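Local coordinates for protein probable ubiquitin-conjugating enzyme E2-19 kDa (Caenorhabditis elegans, PDB 1PZV) that probably catalyses the covalent attachment of ubiquitin to other proteins, taking it from the E1 activating enzyme as a thioester, at residues A[80-83]-A[84-88]; A[121-124]-A[125-129]. One frame throughout, in Å; residues are numbered along the deposited sequence.

Contact 1 (A[80-83]-A[84-88]); sequences NIDK and EGNVC
The Asp82 carboxylate lies across Asn86, its plane turned 62° from the amide, in a tight hairpin-like loop closed by a type I turn from Asp82 to Gly85. Backbone bonds tie the two arms. Cys88 N gives a nearly straight bond to Asn80 O (2.9 Å, 169°), and Asp82 N meets Asn86 O at 3.0 Å in the carbonyl plane. Ile81 and Val87 pair between them as a single beta bridge. Gly85 N closes the turn on Asp82 O. Outside the loop, Asn80 ND2 is held by Asn130 O.

The Asp82 carboxylate adds a side-chain grip. With CG set between the backbone N and the carbonyl carbon (chi1 66°), OD1 folds back over the turn. Asn86 N donates to Asp82 OD1 at 3.1 Å, from above the carboxylate plane. With alanine in place of Asp82, the N-H of Asn86 would probably lose this acceptor and the turn its side-chain brace.

Lys83 and Glu84 run side by side, and Lys83 NZ forms a salt bridge to Glu84 OE2 (3.1 Å). Apolar packing comes from Ile81 CD1, which rests against Val87 CG2 at 3.5 Å.

Backbone and carboxylate bonds together probably hold the chain leading to Cys88, the predicted thioester residue.

Contact 2 (A[121-124]-A[125-129]); sequences SVIS and MLTDP
Ile123 and Thr127 stand side by side, one turn apart, on the last turns of helix 115-127. This is the central helix of the ubiquitin-conjugating fold. The Thr127 side chain is directed back along the helix. Its OG1 lies beside the backbone N and anti to the carbonyl carbon (chi1 -47°), which brings the hydroxyl over the carbonyl of Ile123. OG1 donates to Ile123 O from above the carbonyl plane, 40° out of it. The backbone N of Thr127 donates to the same oxygen at 2.9 Å, closer to the plane. Two donors from one residue therefore grip one carbonyl. The methyl group Ile123 CG2 packs on the hydroxyl, 3.6 Å from Thr127 OG1.

On the buried side, Val122 and Met125 also lie side by side and point the same way. The Met125 chain is extended as far as SD, then bends at chi3 (76°). The bend turns Met125 CE back to Val122 CG1, at 4.0 Å. Beyond this helix, Met125 also touches His78 of the active-site loop. Leu126 follows on the same buried side. Leu126 CG sits 3.4 Å from Val122 O, and Leu126 N donates to that same oxygen (3.1 Å). Leu126 CD1 stays 4.5 Å from Val122 CG1, a loose contact.

Ser121 begins the segment with its backbone oxygen accepting from Met125 N. Its own hydroxyl is turned elsewhere and bonds to Ile118 O within the helix. At the other end, Asp128 is the first residue to leave helical angles, and Pro129 carries the chain on as loop. Where the helix ends, Asp128 CB lies 3.7 Å from Ser124 O.

The two contacts come in series along the chain, with centres about 13 Å apart. Contact 1 lies in the long loop after strand 69-72, and contact 2 ends helix 115-127, which that loop leads into. They touch directly. Met125 is the main bridge: Met125 CE meets Ile81 CD1 at 3.4 Å, and its SD approaches Val87 CG1 and Asn80 CB. Just past the helix, Pro129 CA packs against Asn80 OD1. The loop is also bonded to strand 69-72, through Gly85 with Phe72 and Val87 with Met70. Ile81 and Val87 are thus packed between strand 69-72 and helix 115-127, which probably helps to place Cys88, the predicted thioester residue.

Contact 1 (A[80-83]-A[84-88])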
loop_
_atom_site.group_PDB
_atom_site.type_symbol
_atom_site.label_atom_id
_atom_site.label_comp_id
_atom_site.label_asym_id
_atom_site.label_seq_id
_atom_site.Cartn_x
_atom_site.Cartn_y
_atom_site.Cartn_z
ATOM N N ASN A 80 5.987 6.044 -6.067
ATOM C CA ASN A 80 6.072 6.031 -4.610
ATOM C C ASN A 80 6.303 4.689 -3.949
ATOM O O ASN A 80 6.126 4.536 -2.745
ATOM C CB ASN A 80 4.841 6.701 -4.033
ATOM C CG ASN A 80 4.696 8.127 -4.518
ATOM O OD1 ASN A 80 3.747 8.452 -5.239
ATOM N ND2 ASN A 80 5.654 8.990 -4.143
ATOM N N ILE A 81 6.697 3.711 -4.747
ATOM C CA ILE A 81 7.026 2.397 -4.229
ATOM C C ILE A 81 8.467 2.245 -4.710
ATOM O O ILE A 81 8.720 2.306 -5.915
ATOM C CB ILE A 81 6.189 1.288 -4.876
ATOM C CG1 ILE A 81 4.716 1.685 -4.921
ATOM C CG2 ILE A 81 6.367 -0.004 -4.092
ATOM C CD1 ILE A 81 4.062 1.775 -3.570
ATOM N N ASP A 82 9.416 2.082 -3.793
ATOM C CA ASP A 82 10.795 1.934 -4.231
ATOM C C ASP A 82 11.005 0.593 -4.934
ATOM O O ASP A 82 10.069 -0.192 -5.105
ATOM C CB ASP A 82 11.788 2.094 -3.060
ATOM C CG ASP A 82 11.671 0.994 -2.018
ATOM O OD1 ASP A 82 11.388 -0.165 -2.386
ATOM O OD2 ASP A 82 11.890 1.287 -0.824
ATOM N N LYS A 83 12.243 0.353 -5.345
ATOM C CA LYS A 83 12.632 -0.868 -6.041
ATOM C C LYS A 83 12.580 -2.098 -5.137
ATOM O O LYS A 83 12.808 -3.222 -5.582
ATOM C CB LYS A 83 14.046 -0.689 -6.615
ATOM C CG LYS A 83 14.827 0.507 -6.015
ATOM C CD LYS A 83 15.006 0.386 -4.494
ATOM C CE LYS A 83 15.756 1.581 -3.908
ATOM N NZ LYS A 83 16.001 1.437 -2.437
ATOM N N GLU A 84 12.285 -1.882 -3.863
ATOM C CA GLU A 84 12.199 -2.989 -2.919
ATOM C C GLU A 84 10.752 -3.221 -2.485
ATOM O O GLU A 84 10.490 -3.969 -1.547
ATOM C CB GLU A 84 13.088 -2.713 -1.704
ATOM C CG GLU A 84 14.532 -2.410 -2.087
ATOM C CD GLU A 84 15.448 -2.227 -0.885
ATOM O OE1 GLU A 84 15.810 -3.243 -0.240
ATOM O OE2 GLU A 84 15.801 -1.060 -0.588
ATOM N N GLY A 85 9.821 -2.576 -3.184
ATOM C CA GLY A 85 8.413 -2.733 -2.874
ATOM C C GLY A 85 7.919 -1.893 -1.708
ATOM O O GLY A 85 6.713 -1.801 -1.467
ATOM N N ASN A 86 8.849 -1.286 -0.977
ATOM C CA ASN A 86 8.499 -0.451 0.160
ATOM C C ASN A 86 7.672 0.728 -0.304
ATOM O O ASN A 86 8.067 1.450 -1.225
ATOM C CB ASN A 86 9.760 0.053 0.849
ATOM C CG ASN A 86 10.530 -1.053 1.516
ATOM O OD1 ASN A 86 11.708 -0.895 1.848
ATOM N ND2 ASN A 86 9.868 -2.186 1.728
ATOM N N VAL A 87 6.518 0.913 0.326
ATOM C CA VAL A 87 5.660 2.021 -0.031
ATOM C C VAL A 87 6.107 3.209 0.787
ATOM O O VAL A 87 6.302 3.097 1.995
ATOM C CB VAL A 87 4.198 1.744 0.292
ATOM C CG1 VAL A 87 3.343 2.894 -0.217
ATOM C CG2 VAL A 87 3.771 0.435 -0.327
ATOM N N CYS A 88 6.279 4.344 0.127
ATOM C CA CYS A 88 6.715 5.543 0.814
ATOM C C CYS A 88 5.750 6.687 0.612
ATOM O O CYS A 88 5.797 7.377 -0.403
ATOM C CB CYS A 88 8.105 5.938 0.323
ATOM S SG CYS A 88 9.347 4.621 0.552
#

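Contact 2 (A[121-124]-A[125-129])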
loop_
_atom_site.group_PDB
_atom_site.type_symbol
_atom_site.label_atom_id
_atom_site.label_comp_id
_atom_site.label_asym_id
_atom_site.label_seq_id
_atom_site.Cartn_x
_atom_site.Cartn_y
_atom_site.Cartn_z
ATOM N N SER A 121 -5.486 5.984 1.930
ATOM C CA SER A 121 -4.469 6.831 1.318
ATOM C C SER A 121 -3.688 6.032 0.264
ATOM O O SER A 121 -3.023 6.612 -0.598
ATOM C CB SER A 121 -3.530 7.431 2.382
ATOM O OG SER A 121 -2.613 6.478 2.872
ATOM N N VAL A 122 -3.786 4.704 0.320
ATOM C CA VAL A 122 -3.109 3.859 -0.666
ATOM C C VAL A 122 -3.864 3.855 -2.007
ATOM O O VAL A 122 -3.251 3.792 -3.080
ATOM C CB VAL A 122 -2.951 2.423 -0.161
ATOM C CG1 VAL A 122 -2.393 1.530 -1.271
ATOM C CG2 VAL A 122 -2.044 2.418 1.041
ATOM N N ILE A 123 -5.187 3.915 -1.954
ATOM C CA ILE A 123 -5.927 3.985 -3.193
ATOM C C ILE A 123 -5.506 5.301 -3.859
ATOM O O ILE A 123 -5.352 5.373 -5.082
ATOM C CB ILE A 123 -7.446 4.009 -2.956
ATOM C CG1 ILE A 123 -7.920 2.629 -2.508
ATOM C CG2 ILE A 123 -8.175 4.447 -4.238
ATOM C CD1 ILE A 123 -9.403 2.564 -2.245
ATOM N N SER A 124 -5.322 6.340 -3.046
ATOM C CA SER A 124 -4.900 7.637 -3.545
ATOM C C SER A 124 -3.536 7.530 -4.220
ATOM O O SER A 124 -3.345 8.018 -5.326
ATOM C CB SER A 124 -4.799 8.646 -2.402
ATOM O OG SER A 124 -6.066 9.058 -1.939
ATOM N N MET A 125 -2.582 6.905 -3.545
ATOM C CA MET A 125 -1.258 6.754 -4.116
ATOM C C MET A 125 -1.290 6.130 -5.510
ATOM O O MET A 125 -0.599 6.597 -6.425
ATOM C CB MET A 125 -0.386 5.891 -3.218
ATOM C CG MET A 125 0.874 5.433 -3.917
ATOM S SD MET A 125 1.892 4.442 -2.866
ATOM C CE MET A 125 0.964 2.876 -2.891
ATOM N N LEU A 126 -2.076 5.066 -5.666
ATOM C CA LEU A 126 -2.177 4.396 -6.955
ATOM C C LEU A 126 -2.945 5.254 -7.977
ATOM O O LEU A 126 -2.618 5.277 -9.165
ATOM C CB LEU A 126 -2.862 3.042 -6.777
ATOM C CG LEU A 126 -2.188 2.048 -5.822
ATOM C CD1 LEU A 126 -3.101 0.851 -5.623
ATOM C CD2 LEU A 126 -0.830 1.607 -6.359
ATOM N N THR A 127 -3.956 5.971 -7.506
ATOM C CA THR A 127 -4.770 6.812 -8.375
ATOM C C THR A 127 -4.099 8.143 -8.722
ATOM O O THR A 127 -4.284 8.681 -9.821
ATOM C CB THR A 127 -6.123 7.139 -7.712
ATOM O OG1 THR A 127 -6.689 5.938 -7.180
ATOM C CG2 THR A 127 -7.084 7.756 -8.724
ATOM N N ASP A 128 -3.321 8.668 -7.781
ATOM C CA ASP A 128 -2.662 9.958 -7.968
ATOM C C ASP A 128 -1.311 10.013 -7.256
ATOM O O ASP A 128 -1.213 10.490 -6.127
ATOM C CB ASP A 128 -3.569 11.054 -7.420
ATOM C CG ASP A 128 -3.365 12.365 -8.114
ATOM O OD1 ASP A 128 -2.216 12.880 -8.102
ATOM O OD2 ASP A 128 -4.363 12.870 -8.675
ATOM N N PRO A 129 -0.249 9.542 -7.920
ATOM C CA PRO A 129 1.079 9.553 -7.299
ATOM C C PRO A 129 1.577 10.949 -6.919
ATOM O O PRO A 129 1.279 11.940 -7.595
ATOM C CB PRO A 129 1.954 8.885 -8.357
ATOM C CG PRO A 129 1.296 9.311 -9.647
ATOM C CD PRO A 129 -0.173 9.140 -9.339
#